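CRISPR protein (Archaeoglobus fulgidus, PDB 4MJK) is probably a Cas5-type subunit of the type I-A Cascade complex, where it would help bind and present CRISPR RNA for the recognition of foreign nucleic acid. Local coordinates at residues 8-13 / 148-153; 28-33 / 126-131; 2-7 / 142-147; 16-21 / 33-38. All blocks are in the same frame, centred on the assembly; numbering follows the deposited sequence.

Contact 1 (8-13 / 148-153); sequences VEFVWG and HRIGSK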
# COMPACT_ATOMS: atom_id res chain seq x y z
N VAL A 8 6.43 13.51 -7.30
CA VAL A 8 5.48 12.44 -7.58
C VAL A 8 4.80 11.99 -6.29
O VAL A 8 5.47 11.66 -5.31
CB VAL A 8 6.17 11.24 -8.25
CG1 VAL A 8 5.14 10.15 -8.56
CG2 VAL A 8 6.87 11.66 -9.53
N GLU A 9 3.48 12.02 -6.29
CA GLU A 9 2.69 11.56 -5.17
C GLU A 9 2.22 10.13 -5.43
O GLU A 9 1.69 9.84 -6.49
CB GLU A 9 1.49 12.50 -5.01
CG GLU A 9 0.50 12.14 -3.94
CD GLU A 9 -0.66 13.13 -3.91
OE1 GLU A 9 -1.80 12.72 -4.23
OE2 GLU A 9 -0.42 14.32 -3.61
N PHE A 10 2.43 9.24 -4.47
CA PHE A 10 2.06 7.83 -4.63
C PHE A 10 0.77 7.59 -3.86
O PHE A 10 0.57 8.17 -2.80
CB PHE A 10 3.16 6.89 -4.08
CG PHE A 10 4.39 6.80 -4.96
CD1 PHE A 10 5.24 7.89 -5.09
CD2 PHE A 10 4.68 5.65 -5.68
CE1 PHE A 10 6.36 7.82 -5.91
CE2 PHE A 10 5.79 5.57 -6.51
CZ PHE A 10 6.64 6.67 -6.62
N VAL A 11 -0.10 6.74 -4.39
CA VAL A 11 -1.28 6.29 -3.64
C VAL A 11 -0.86 5.49 -2.41
O VAL A 11 -1.36 5.75 -1.31
CB VAL A 11 -2.23 5.46 -4.54
CG1 VAL A 11 -3.42 4.88 -3.74
CG2 VAL A 11 -2.74 6.32 -5.71
N TRP A 12 0.05 4.51 -2.58
CA TRP A 12 0.40 3.60 -1.46
C TRP A 12 1.85 3.13 -1.44
O TRP A 12 2.34 2.70 -0.39
CB TRP A 12 -0.49 2.34 -1.50
CG TRP A 12 -0.27 1.53 -2.75
CD1 TRP A 12 -0.94 1.66 -3.94
CD2 TRP A 12 0.71 0.50 -2.96
NE1 TRP A 12 -0.45 0.75 -4.86
CE2 TRP A 12 0.57 0.04 -4.28
CE3 TRP A 12 1.68 -0.08 -2.14
CZ2 TRP A 12 1.38 -0.98 -4.81
CZ3 TRP A 12 2.48 -1.09 -2.67
CH2 TRP A 12 2.32 -1.52 -3.99
N GLY A 13 2.53 3.17 -2.58
CA GLY A 13 3.83 2.51 -2.71
C GLY A 13 4.00 1.98 -4.12
O GLY A 13 3.38 2.49 -5.04
N HIS A 148 1.37 8.07 -14.73
CA HIS A 148 0.30 7.60 -13.83
C HIS A 148 0.66 6.32 -13.09
O HIS A 148 -0.06 5.90 -12.18
CB HIS A 148 -1.00 7.34 -14.61
CG HIS A 148 -1.51 8.54 -15.35
ND1 HIS A 148 -1.69 9.76 -14.74
CD2 HIS A 148 -1.88 8.70 -16.64
CE1 HIS A 148 -2.14 10.63 -15.63
NE2 HIS A 148 -2.27 10.01 -16.79
N ARG A 149 1.76 5.69 -13.49
CA ARG A 149 2.26 4.56 -12.72
C ARG A 149 3.77 4.44 -12.79
O ARG A 149 4.39 4.75 -13.80
CB ARG A 149 1.60 3.26 -13.16
CG ARG A 149 1.84 2.90 -14.60
CD ARG A 149 2.54 1.58 -14.68
NE ARG A 149 2.45 1.01 -16.02
CZ ARG A 149 2.68 -0.27 -16.29
NH1 ARG A 149 3.00 -1.10 -15.31
NH2 ARG A 149 2.59 -0.72 -17.54
N ILE A 150 4.37 4.01 -11.69
CA ILE A 150 5.80 3.75 -11.65
C ILE A 150 5.99 2.37 -11.04
O ILE A 150 5.81 2.19 -9.84
CB ILE A 150 6.54 4.83 -10.85
CG1 ILE A 150 6.37 6.19 -11.54
CG2 ILE A 150 8.03 4.46 -10.71
CD1 ILE A 150 6.85 7.37 -10.72
N GLY A 151 6.32 1.40 -11.87
CA GLY A 151 6.35 0.02 -11.43
C GLY A 151 5.19 -0.72 -12.05
O GLY A 151 4.86 -0.48 -13.21
N SER A 152 4.57 -1.60 -11.28
CA SER A 152 3.46 -2.44 -11.73
C SER A 152 2.21 -1.60 -11.98
O SER A 152 2.15 -0.44 -11.57
CB SER A 152 3.11 -3.45 -10.64
OG SER A 152 2.49 -2.78 -9.54
N LYS A 153 1.22 -2.21 -12.62
CA LYS A 153 -0.07 -1.59 -12.89
C LYS A 153 -0.70 -0.97 -11.64
O LYS A 153 -1.32 0.08 -11.72
CB LYS A 153 -1.05 -2.62 -13.45
CG LYS A 153 -0.63 -3.28 -14.75
CD LYS A 153 -0.94 -2.41 -15.96
CE LYS A 153 -0.63 -3.14 -17.27
NZ LYS A 153 -0.73 -2.24 -18.45
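Val8 and Phe10, at the end of the first strand of a ferredoxin-like sheet of the kind found in the RAMP and Cas5 proteins, receive Ile150 from the loop that leads into strand 157-170. The tight part rests on one methyl. Ile150 CD1 lies 3.9 Å from Val8 CG1, the two side chains meeting tip to tip. The same carbon approaches Phe10 CZ at 4.2 Å, with the isoleucine crossing the phenylalanine side chain at about a right angle. Ile150 can span both residues because its chain runs out straight, CD1 being anti to CA (chi2 170°). All three residues are buried, and Trp130 of strand 127-134 packs on both Val8 and Phe10. No hydrogen bond links the two segments, and even at the nearest backbone positions, Phe10 and Arg149, the CA atoms are 8.7 Å apart, so the evidence points to apolar side-chain packing. Buried Trp12 bonds elsewhere: its NE1 donates to Glu154 O and its ring meets Trp12 of the second subunit.

The other side is looser and nearer solvent, with Arg149 partly exposed and Lys153 exposed. The side chain of Arg149 sets out away from 8-13, and its NE forms a salt bridge with Glu42. Its NH1 makes a weak, bent bond to Gly151 O (2.9 Å, 128° at the hydrogen). One guanidinium face carries Lys153 CD, 4.0 Å above the plane and displaced toward the rim.

Contact 2 (28-33 / 126-131); sequences FYYPPP and PKIRWF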
# COMPACT_ATOMS: atom_id res chain seq x y z
N PHE A 28 13.53 -3.55 -2.69
CA PHE A 28 13.86 -2.16 -3.04
C PHE A 28 13.25 -1.19 -2.04
O PHE A 28 12.05 -1.21 -1.81
CB PHE A 28 13.30 -1.80 -4.42
CG PHE A 28 13.97 -2.50 -5.56
CD1 PHE A 28 15.34 -2.47 -5.72
CD2 PHE A 28 13.20 -3.19 -6.51
CE1 PHE A 28 15.95 -3.12 -6.79
CE2 PHE A 28 13.80 -3.84 -7.57
CZ PHE A 28 15.17 -3.81 -7.71
N TYR A 29 14.07 -0.31 -1.48
CA TYR A 29 13.52 0.82 -0.74
C TYR A 29 12.81 1.78 -1.71
O TYR A 29 11.75 2.34 -1.38
CB TYR A 29 14.63 1.56 0.02
CG TYR A 29 15.19 0.81 1.21
CD1 TYR A 29 14.53 0.80 2.43
CD2 TYR A 29 16.42 0.15 1.12
CE1 TYR A 29 15.06 0.12 3.54
CE2 TYR A 29 16.96 -0.52 2.23
CZ TYR A 29 16.27 -0.53 3.42
OH TYR A 29 16.78 -1.18 4.51
N TYR A 30 13.37 1.96 -2.91
CA TYR A 30 12.79 2.91 -3.87
C TYR A 30 12.59 2.33 -5.26
O TYR A 30 13.25 1.37 -5.64
CB TYR A 30 13.70 4.14 -4.02
CG TYR A 30 13.75 4.99 -2.79
CD1 TYR A 30 12.69 5.82 -2.46
CD2 TYR A 30 14.87 4.97 -1.95
CE1 TYR A 30 12.72 6.60 -1.32
CE2 TYR A 30 14.91 5.75 -0.82
CZ TYR A 30 13.83 6.57 -0.51
OH TYR A 30 13.84 7.37 0.63
N PRO A 31 11.70 2.94 -6.06
CA PRO A 31 11.58 2.48 -7.45
C PRO A 31 12.92 2.62 -8.15
O PRO A 31 13.55 3.68 -8.07
CB PRO A 31 10.58 3.48 -8.06
CG PRO A 31 9.79 3.97 -6.90
CD PRO A 31 10.80 4.06 -5.77
N PRO A 32 13.37 1.55 -8.83
CA PRO A 32 14.64 1.64 -9.57
C PRO A 32 14.62 2.73 -10.63
O PRO A 32 13.56 3.07 -11.17
CB PRO A 32 14.75 0.25 -10.23
CG PRO A 32 13.96 -0.66 -9.29
CD PRO A 32 12.79 0.19 -8.85
N PRO A 33 15.79 3.31 -10.93
CA PRO A 33 15.84 4.37 -11.95
C PRO A 33 15.43 3.89 -13.35
O PRO A 33 14.87 4.69 -14.09
CB PRO A 33 17.31 4.85 -11.90
CG PRO A 33 18.07 3.75 -11.25
CD PRO A 33 17.09 3.10 -10.28
N PRO A 126 2.19 9.99 0.29
CA PRO A 126 3.66 9.96 0.24
C PRO A 126 4.20 10.49 -1.09
O PRO A 126 3.67 10.14 -2.15
CB PRO A 126 3.98 8.47 0.40
CG PRO A 126 2.73 7.77 -0.01
CD PRO A 126 1.59 8.65 0.35
N LYS A 127 5.25 11.30 -1.03
CA LYS A 127 5.81 11.94 -2.20
C LYS A 127 7.32 11.72 -2.32
O LYS A 127 8.03 11.72 -1.32
CB LYS A 127 5.54 13.45 -2.16
CG LYS A 127 4.09 13.82 -2.42
CD LYS A 127 3.93 15.33 -2.54
CE LYS A 127 4.32 16.03 -1.24
NZ LYS A 127 4.56 17.50 -1.43
N ILE A 128 7.78 11.54 -3.55
CA ILE A 128 9.21 11.43 -3.85
C ILE A 128 9.55 12.43 -4.95
O ILE A 128 8.76 12.62 -5.87
CB ILE A 128 9.58 10.00 -4.35
CG1 ILE A 128 9.31 8.97 -3.23
CG2 ILE A 128 11.05 9.95 -4.81
CD1 ILE A 128 9.54 7.53 -3.66
N ARG A 129 10.71 13.10 -4.84
CA ARG A 129 11.17 14.01 -5.88
C ARG A 129 12.32 13.39 -6.67
O ARG A 129 13.31 12.92 -6.08
CB ARG A 129 11.60 15.35 -5.28
CG ARG A 129 12.15 16.35 -6.34
CD ARG A 129 12.46 17.74 -5.74
NE ARG A 129 11.26 18.33 -5.15
CZ ARG A 129 11.27 19.20 -4.14
NH1 ARG A 129 12.43 19.59 -3.62
NH2 ARG A 129 10.14 19.69 -3.65
N TRP A 130 12.21 13.40 -8.00
CA TRP A 130 13.30 12.99 -8.88
C TRP A 130 13.97 14.20 -9.50
O TRP A 130 13.32 15.21 -9.80
CB TRP A 130 12.80 12.07 -10.00
CG TRP A 130 12.79 10.61 -9.66
CD1 TRP A 130 13.79 9.70 -9.89
CD2 TRP A 130 11.72 9.89 -9.04
NE1 TRP A 130 13.40 8.45 -9.45
CE2 TRP A 130 12.13 8.54 -8.92
CE3 TRP A 130 10.46 10.25 -8.58
CZ2 TRP A 130 11.33 7.56 -8.34
CZ3 TRP A 130 9.64 9.26 -8.02
CH2 TRP A 130 10.08 7.94 -7.90
N PHE A 131 15.29 14.10 -9.67
CA PHE A 131 16.08 15.14 -10.31
C PHE A 131 16.84 14.41 -11.40
O PHE A 131 17.74 13.59 -11.11
CB PHE A 131 17.01 15.79 -9.27
CG PHE A 131 17.81 16.98 -9.78
CD1 PHE A 131 17.65 17.46 -11.07
CD2 PHE A 131 18.73 17.61 -8.95
CE1 PHE A 131 18.39 18.56 -11.52
CE2 PHE A 131 19.47 18.72 -9.39
CZ PHE A 131 19.30 19.18 -10.68
O HOH W 1 14.64 5.82 -9.25
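Ile128 and Trp130, on a central strand of the ferredoxin-like sheet of this Cas5-family protein, meet Tyr30 and Pro31 of the proline-rich loop that enters helix 33-46. Contacts of the Ile128 methyl come first. Ile128 CD1 sits in the plane of the Tyr30 ring at its edge, 3.8 Å from Tyr30 CD1, and the same methyl is 4.3 Å from Pro31 CD. It reaches that far because CG1 lies opposite the carbonyl carbon (chi1 -63°) and CD1 prolongs the chain in the extended form.

Contacts around the indole form a second group. Pro31 CG reaches the six-membered end of Trp130 near the ring plane, 4.1 Å from CH2, so proline and indole meet at an edge and do not stack. One indole face is taken by Ile128 CG2, at a height of 3.6 Å and toward the rim. Phe36 of helix 33-46 stacks on the opposite face, which holds the ring flat between strand and helix.

Polar links make the third group. No direct hydrogen bond joins the segments. Tyr30 sends its OH to Pro231 O, outside both of them, and Tyr30 N bonds Glu199 OE2. The buried indole N-H is satisfied by a water at the indole edge, in the ring plane, Trp130 NE1 lying 2.9 Å from its oxygen. That water donates in turn to Pro31 O at 2.7 Å.

Contact 3 (2-7 / 142-147); sequences IGYLVD and KILWKI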
# COMPACT_ATOMS: atom_id res chain seq x y z
N ILE A 2 20.21 20.04 -19.39
CA ILE A 2 18.93 20.47 -18.88
C ILE A 2 18.50 19.53 -17.76
O ILE A 2 18.72 18.33 -17.85
CB ILE A 2 17.86 20.54 -20.00
CG1 ILE A 2 16.58 21.18 -19.46
CG2 ILE A 2 17.60 19.18 -20.57
CD1 ILE A 2 16.75 22.68 -19.16
N GLY A 3 17.93 20.10 -16.71
CA GLY A 3 17.47 19.32 -15.58
C GLY A 3 15.96 19.36 -15.47
O GLY A 3 15.32 20.34 -15.87
N TYR A 4 15.39 18.30 -14.93
CA TYR A 4 13.97 18.27 -14.59
C TYR A 4 13.84 17.83 -13.14
O TYR A 4 14.45 16.84 -12.74
CB TYR A 4 13.24 17.26 -15.46
CG TYR A 4 13.38 17.50 -16.94
CD1 TYR A 4 14.49 17.04 -17.64
CD2 TYR A 4 12.41 18.18 -17.65
CE1 TYR A 4 14.63 17.26 -18.99
CE2 TYR A 4 12.53 18.40 -19.00
CZ TYR A 4 13.64 17.95 -19.67
OH TYR A 4 13.76 18.17 -21.03
N LEU A 5 13.07 18.59 -12.37
CA LEU A 5 12.65 18.20 -11.03
C LEU A 5 11.19 17.78 -11.08
O LEU A 5 10.31 18.56 -11.47
CB LEU A 5 12.79 19.38 -10.09
CG LEU A 5 14.21 19.91 -9.94
CD1 LEU A 5 14.15 21.26 -9.26
CD2 LEU A 5 15.06 18.93 -9.14
N VAL A 6 10.93 16.53 -10.72
CA VAL A 6 9.58 15.98 -10.82
C VAL A 6 9.13 15.47 -9.46
O VAL A 6 9.74 14.55 -8.89
CB VAL A 6 9.55 14.83 -11.82
CG1 VAL A 6 8.11 14.38 -12.09
CG2 VAL A 6 10.26 15.24 -13.15
N ASP A 7 8.07 16.07 -8.93
CA ASP A 7 7.48 15.66 -7.66
C ASP A 7 6.34 14.68 -7.92
O ASP A 7 5.38 14.97 -8.64
CB ASP A 7 6.96 16.86 -6.87
CG ASP A 7 8.08 17.69 -6.23
OD1 ASP A 7 9.27 17.35 -6.43
OD2 ASP A 7 7.77 18.69 -5.55
N LYS A 142 5.51 18.64 -20.82
CA LYS A 142 4.12 18.23 -20.68
C LYS A 142 3.99 16.72 -20.47
O LYS A 142 3.11 16.27 -19.75
CB LYS A 142 3.28 18.67 -21.88
CG LYS A 142 3.37 17.75 -23.09
CD LYS A 142 2.58 18.32 -24.28
CE LYS A 142 2.93 17.61 -25.59
NZ LYS A 142 2.40 16.22 -25.68
N ILE A 143 4.87 15.95 -21.12
CA ILE A 143 4.80 14.50 -21.05
C ILE A 143 5.04 13.99 -19.64
O ILE A 143 4.40 13.03 -19.19
CB ILE A 143 5.83 13.81 -21.99
CG1 ILE A 143 5.65 14.27 -23.44
CG2 ILE A 143 5.70 12.29 -21.89
CD1 ILE A 143 4.22 14.17 -23.94
N LEU A 144 5.97 14.62 -18.94
CA LEU A 144 6.29 14.25 -17.57
C LEU A 144 5.04 14.29 -16.71
O LEU A 144 4.85 13.43 -15.84
CB LEU A 144 7.40 15.16 -17.00
CG LEU A 144 8.78 15.01 -17.65
CD1 LEU A 144 9.77 16.06 -17.14
CD2 LEU A 144 9.34 13.61 -17.43
N TRP A 145 4.15 15.25 -16.96
CA TRP A 145 2.92 15.38 -16.17
C TRP A 145 1.99 14.18 -16.32
O TRP A 145 1.11 13.97 -15.49
CB TRP A 145 2.16 16.64 -16.55
CG TRP A 145 2.74 17.89 -16.00
CD1 TRP A 145 3.57 18.77 -16.64
CD2 TRP A 145 2.53 18.43 -14.69
NE1 TRP A 145 3.88 19.82 -15.81
CE2 TRP A 145 3.26 19.63 -14.60
CE3 TRP A 145 1.79 18.01 -13.58
CZ2 TRP A 145 3.27 20.42 -13.46
CZ3 TRP A 145 1.80 18.79 -12.44
CH2 TRP A 145 2.53 19.99 -12.39
N LYS A 146 2.20 13.39 -17.37
CA LYS A 146 1.29 12.30 -17.76
C LYS A 146 1.67 10.93 -17.19
O LYS A 146 1.12 9.89 -17.60
CB LYS A 146 1.20 12.23 -19.28
CG LYS A 146 0.54 13.45 -19.94
CD LYS A 146 0.40 13.21 -21.44
CE LYS A 146 -0.37 14.33 -22.14
NZ LYS A 146 0.43 15.58 -22.21
N ILE A 147 2.60 10.91 -16.25
CA ILE A 147 3.01 9.66 -15.63
C ILE A 147 1.97 9.26 -14.57
O ILE A 147 1.73 10.02 -13.63
CB ILE A 147 4.39 9.81 -14.99
CG1 ILE A 147 5.45 10.02 -16.09
CG2 ILE A 147 4.72 8.59 -14.12
CD1 ILE A 147 6.82 10.43 -15.55
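Lys146 N to Ile143 O, at 2.9 Å, is the shortest sound backbone bond within either segment, and it braces the short helical turn from which Leu144 reaches Tyr4 and Val6. The neighbouring bonds, Trp145 N to Lys142 O and Ile147 N to Leu144 O, are weak; the latter closes a type I turn from Leu144 to Ile147. Across the contact itself no hydrogen bond forms.

What joins the two segments is a single methyl. Leu144 CD1 lies 3.4 Å from Tyr4 CD2, a close approach for two carbons, and 3.9 Å from Tyr4 CG. It comes to the ring obliquely, the leucine crossing the tyrosine side chain at about a right angle. Val6 CG2 is the next partner, 4.1 Å from the same CD1, so this methyl bridges two residues that are two positions apart along strand 2-10. The leucine is stretched to do so, its CD1 anti to CA (chi2 173°). All three residues are buried, and Val162 of strand 157-170 also touches Leu144.

Beside this contact Ile143 packs on Ala43 and Ile44, while Ile147 packs on Ala39 and Val40, which ties the turn to helix 33-46. Lys142 reaches Asp47 in a salt bridge. Between the parallel strands 127-134 and 157-170 the chain thus makes a beta-alpha-beta crossover over strand 2-10, the second such unit of a ferredoxin-like fold.

Contact 4 (16-21 / 33-38); sequences ARIAGL and PTTFLG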
# COMPACT_ATOMS: atom_id res chain seq x y z
N ALA A 16 8.24 -3.31 -8.06
CA ALA A 16 9.11 -3.46 -9.22
C ALA A 16 9.68 -4.88 -9.23
O ALA A 16 10.61 -5.21 -8.48
CB ALA A 16 10.24 -2.43 -9.18
N ARG A 17 9.11 -5.72 -10.08
CA ARG A 17 9.46 -7.14 -10.04
C ARG A 17 10.86 -7.47 -10.59
O ARG A 17 11.31 -8.61 -10.48
CB ARG A 17 8.33 -7.98 -10.65
CG ARG A 17 7.07 -7.96 -9.77
CD ARG A 17 5.91 -8.68 -10.40
NE ARG A 17 5.21 -7.82 -11.34
CZ ARG A 17 3.91 -7.58 -11.30
NH1 ARG A 17 3.15 -8.17 -10.38
NH2 ARG A 17 3.35 -6.76 -12.20
N ILE A 18 11.56 -6.47 -11.13
CA ILE A 18 12.97 -6.67 -11.47
C ILE A 18 13.83 -6.97 -10.23
O ILE A 18 15.00 -7.30 -10.34
CB ILE A 18 13.60 -5.52 -12.30
CG1 ILE A 18 13.45 -4.15 -11.59
CG2 ILE A 18 12.99 -5.49 -13.71
CD1 ILE A 18 14.16 -2.99 -12.34
N ALA A 19 13.24 -6.85 -9.04
CA ALA A 19 13.90 -7.31 -7.83
C ALA A 19 14.27 -8.79 -7.98
O ALA A 19 15.18 -9.28 -7.33
CB ALA A 19 12.98 -7.12 -6.62
N GLY A 20 13.56 -9.50 -8.86
CA GLY A 20 13.82 -10.92 -9.07
C GLY A 20 15.07 -11.23 -9.86
O GLY A 20 15.54 -12.38 -9.89
N LEU A 21 15.63 -10.22 -10.52
CA LEU A 21 16.84 -10.42 -11.34
C LEU A 21 18.07 -10.64 -10.46
O LEU A 21 18.13 -10.14 -9.34
CB LEU A 21 17.07 -9.24 -12.28
CG LEU A 21 15.98 -8.92 -13.30
CD1 LEU A 21 16.33 -7.63 -14.03
CD2 LEU A 21 15.76 -10.06 -14.29
N PRO A 33 15.79 3.31 -10.93
CA PRO A 33 15.84 4.37 -11.95
C PRO A 33 15.43 3.89 -13.35
O PRO A 33 14.87 4.69 -14.09
CB PRO A 33 17.31 4.85 -11.90
CG PRO A 33 18.07 3.75 -11.25
CD PRO A 33 17.09 3.10 -10.28
N THR A 34 15.69 2.64 -13.71
CA THR A 34 15.19 2.19 -15.02
C THR A 34 13.66 2.07 -15.00
O THR A 34 13.01 2.17 -16.05
CB THR A 34 15.80 0.87 -15.50
OG1 THR A 34 15.67 -0.13 -14.48
CG2 THR A 34 17.28 1.06 -15.84
N THR A 35 13.10 1.85 -13.81
CA THR A 35 11.64 1.79 -13.67
C THR A 35 11.02 3.17 -13.89
O THR A 35 10.01 3.30 -14.60
CB THR A 35 11.23 1.17 -12.32
OG1 THR A 35 11.74 -0.17 -12.23
CG2 THR A 35 9.71 1.12 -12.17
N PHE A 36 11.63 4.19 -13.30
CA PHE A 36 11.20 5.56 -13.51
C PHE A 36 11.36 5.94 -14.97
O PHE A 36 10.46 6.56 -15.56
CB PHE A 36 12.01 6.54 -12.65
CG PHE A 36 11.54 7.95 -12.77
CD1 PHE A 36 10.54 8.43 -11.92
CD2 PHE A 36 12.04 8.78 -13.76
CE1 PHE A 36 10.09 9.73 -12.04
CE2 PHE A 36 11.58 10.08 -13.88
CZ PHE A 36 10.60 10.56 -13.03
N LEU A 37 12.50 5.59 -15.57
CA LEU A 37 12.73 5.88 -16.99
C LEU A 37 11.74 5.14 -17.89
O LEU A 37 11.31 5.67 -18.90
CB LEU A 37 14.16 5.55 -17.41
CG LEU A 37 15.23 6.53 -16.89
CD1 LEU A 37 16.61 6.03 -17.22
CD2 LEU A 37 15.01 7.95 -17.43
N GLY A 38 11.39 3.90 -17.54
CA GLY A 38 10.40 3.15 -18.29
C GLY A 38 9.04 3.83 -18.27
O GLY A 38 8.29 3.76 -19.24
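Ile18 and Ala16 meet Thr34 and Thr35 with no flat group between them. The one aromatic ring in these segments, that of Phe36, belongs to another side of helix 33-46, where it packs toward Leu132 of strand 127-134. Contact is made instead by a methyl resting against two hydroxyl oxygens. Ile18 CD1 is 3.7 Å from Thr35 OG1 and 3.9 Å from Thr34 OG1. Ile18 runs past Thr35 in the opposite direction, but crosses Thr34 at a slant. Its CG1 stands between the backbone N and the carbonyl carbon (chi1 56°), and from there the extended chain projects CD1 to the helix. Ala16 CB adds a looser touch, 4.1 Å from Thr35 OG1.

Each side is stiffened by its own backbone bonds. On the loop, Ala19 N bonds Ala16 O at 3.1 Å, a 3-10 spacing. On the helix, Gly38 N bonds Thr34 O at 2.8 Å. Leu202 of strand 196-202 touches both Ile18 and Thr34, placing the contact beside a further strand.

Across these two segments the link between the 3-10 turn and the first turn of the helix is van der Waals packing with no hydrogen bond, set by shape and lacking directional chemistry.

In the fold
Contacts 1 and 3 use successive parts of strand 2-10, with centres 15 Å apart, and their other segments adjoin in the crossover from strand 127-134 to strand 157-170. Contact 2 joins both through the sheet: Val8 N lies 2.9 Å from Ile128 O, and Arg129 NE forms a 2.6 Å salt bridge with Asp7 OD1. Contact 4 shares Pro33 with contact 2, their centres 11 Å apart. It also reaches contact 1, where Ile150 CD1 is 4.0 Å from Phe36 CD1. Contacts 3 and 4 do not touch, their nearest atoms being about 5 Å apart. Contacts 1 to 3 set the crossover and the loop entering helix 33-46 against one sheet; contact 4 adds the 3-10 turn.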